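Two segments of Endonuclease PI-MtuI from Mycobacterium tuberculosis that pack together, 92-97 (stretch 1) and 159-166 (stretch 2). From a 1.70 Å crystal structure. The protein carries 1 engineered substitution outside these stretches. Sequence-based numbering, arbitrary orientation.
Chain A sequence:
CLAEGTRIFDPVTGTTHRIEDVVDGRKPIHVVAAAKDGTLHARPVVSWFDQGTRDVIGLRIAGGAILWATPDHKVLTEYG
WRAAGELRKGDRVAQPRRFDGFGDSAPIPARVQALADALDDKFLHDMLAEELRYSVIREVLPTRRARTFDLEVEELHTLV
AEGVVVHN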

# COMPACT_ATOMS: atom_id res chain seq x y z
N ARG A 92 -8.18 14.73 -12.65
CA ARG A 92 -8.85 14.91 -11.37
C ARG A 92 -8.39 13.86 -10.35
O ARG A 92 -8.11 12.71 -10.71
CB ARG A 92 -10.37 14.84 -11.54
CG ARG A 92 -10.93 15.99 -12.38
CD ARG A 92 -12.46 15.98 -12.44
NE ARG A 92 -12.99 14.86 -13.21
CZ ARG A 92 -12.87 14.73 -14.53
NH1 ARG A 92 -12.23 15.65 -15.24
NH2 ARG A 92 -13.41 13.68 -15.15
N VAL A 93 -8.28 14.29 -9.10
CA VAL A 93 -7.89 13.39 -8.02
C VAL A 93 -8.90 13.53 -6.90
O VAL A 93 -9.57 14.55 -6.79
CB VAL A 93 -6.46 13.72 -7.48
CG1 VAL A 93 -5.43 13.52 -8.58
CG2 VAL A 93 -6.41 15.14 -6.95
N ALA A 94 -9.02 12.49 -6.08
CA ALA A 94 -9.97 12.51 -4.97
C ALA A 94 -9.52 13.49 -3.88
O ALA A 94 -8.41 13.40 -3.37
CB ALA A 94 -10.10 11.11 -4.38
N GLN A 95 -10.41 14.43 -3.55
CA GLN A 95 -10.14 15.45 -2.53
C GLN A 95 -11.37 15.60 -1.64
O GLN A 95 -12.33 16.28 -2.01
CB GLN A 95 -9.81 16.80 -3.18
CG GLN A 95 -9.64 17.94 -2.17
CD GLN A 95 -9.48 19.29 -2.84
OE1 GLN A 95 -8.37 19.74 -3.11
NE2 GLN A 95 -10.60 19.95 -3.11
N PRO A 96 -11.36 14.95 -0.47
CA PRO A 96 -12.49 15.03 0.46
C PRO A 96 -12.76 16.45 0.95
O PRO A 96 -11.84 17.19 1.26
CB PRO A 96 -12.05 14.10 1.60
CG PRO A 96 -11.22 13.08 0.88
CD PRO A 96 -10.39 13.93 -0.04
N ARG A 97 -14.04 16.82 1.00
CA ARG A 97 -14.41 18.15 1.45
C ARG A 97 -15.68 18.08 2.29
O ARG A 97 -16.56 17.27 2.01
CB ARG A 97 -14.70 19.09 0.27
CG ARG A 97 -13.64 19.15 -0.81
CD ARG A 97 -14.15 20.04 -1.93
NE ARG A 97 -13.48 19.80 -3.21
CZ ARG A 97 -13.95 20.23 -4.37
NH1 ARG A 97 -15.09 20.91 -4.42
NH2 ARG A 97 -13.29 19.98 -5.49
N LEU A 159 -5.34 7.19 2.99
CA LEU A 159 -5.29 8.37 3.85
C LEU A 159 -5.23 9.63 3.00
O LEU A 159 -4.87 9.59 1.83
CB LEU A 159 -4.06 8.35 4.77
CG LEU A 159 -2.71 8.64 4.10
CD1 LEU A 159 -1.72 9.19 5.11
CD2 LEU A 159 -2.20 7.36 3.46
N VAL A 160 -5.60 10.74 3.61
CA VAL A 160 -5.57 12.02 2.92
C VAL A 160 -4.26 12.70 3.26
O VAL A 160 -3.90 12.86 4.43
CB VAL A 160 -6.76 12.91 3.35
CG1 VAL A 160 -6.55 14.34 2.85
CG2 VAL A 160 -8.05 12.34 2.77
N ALA A 161 -3.52 13.06 2.21
CA ALA A 161 -2.24 13.75 2.34
C ALA A 161 -2.35 14.96 1.42
O ALA A 161 -2.70 14.81 0.24
CB ALA A 161 -1.10 12.83 1.88
N GLU A 162 -2.06 16.15 1.95
CA GLU A 162 -2.17 17.38 1.18
C GLU A 162 -3.59 17.49 0.60
O GLU A 162 -3.79 18.03 -0.49
CB GLU A 162 -1.14 17.44 0.05
CG GLU A 162 0.30 17.65 0.52
CD GLU A 162 0.49 18.96 1.26
OE1 GLU A 162 -0.08 19.98 0.82
OE2 GLU A 162 1.23 18.98 2.26
N GLY A 163 -4.56 16.98 1.35
CA GLY A 163 -5.95 17.03 0.94
C GLY A 163 -6.38 16.04 -0.13
O GLY A 163 -7.55 16.03 -0.50
N VAL A 164 -5.46 15.20 -0.59
CA VAL A 164 -5.74 14.22 -1.65
C VAL A 164 -5.74 12.79 -1.09
O VAL A 164 -4.91 12.47 -0.25
CB VAL A 164 -4.65 14.30 -2.75
CG1 VAL A 164 -4.94 13.30 -3.86
CG2 VAL A 164 -4.58 15.71 -3.31
N VAL A 165 -6.67 11.95 -1.54
CA VAL A 165 -6.68 10.57 -1.05
C VAL A 165 -5.55 9.82 -1.74
O VAL A 165 -5.54 9.70 -2.97
CB VAL A 165 -8.00 9.83 -1.37
CG1 VAL A 165 -7.90 8.38 -0.88
CG2 VAL A 165 -9.17 10.53 -0.70
N VAL A 166 -4.60 9.31 -0.96
CA VAL A 166 -3.49 8.55 -1.52
C VAL A 166 -3.47 7.14 -0.94
O VAL A 166 -4.08 6.86 0.10
CB VAL A 166 -2.12 9.23 -1.25
CG1 VAL A 166 -2.09 10.60 -1.92
CG2 VAL A 166 -1.87 9.35 0.24
O HOH W 1 -9.34 17.10 1.47

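A single direct hydrogen bond joins these two segments, and the strands that share it do not run side by side: strand 92-94 crosses strand 164-166 at 74°, with their axes 5.8 Å apart at closest approach. At so steep an angle the backbones meet briefly instead of extending a ladder. Val165 N donates to Ala94 O at 2.9 Å, nearly straight at 162°, and the same oxygen receives a CA-H...O contact from Val164 CA at 3.3 Å. Only the weaker half recurs in reverse: Gln95 CA makes a CA-H...O contact to Gly163 O at 3.3 Å. The next residue, Pro96, has no N-H to offer, and its CD lies 3.6 Å from Gly163 O.

Stretch 2 is a tight hairpin, its type I' turn running from Ala161 to Val164. Gly163 sits there at phi 77°, a value that favours glycine. Gly163 O also accepts a hydrogen bond from a water whose oxygen is 2.9 Å away; that water donates as well to Pro96 O, 2.5 Å away, bridging the segments.

Pro96 CG packs 3.6 Å from Val165 CG2 and 3.8 Å from Val160 CG2, so the ring touches both strands of the hairpin. The rule: one backbone hydrogen bond marks the crossing, and compact apolar groups pack beside it.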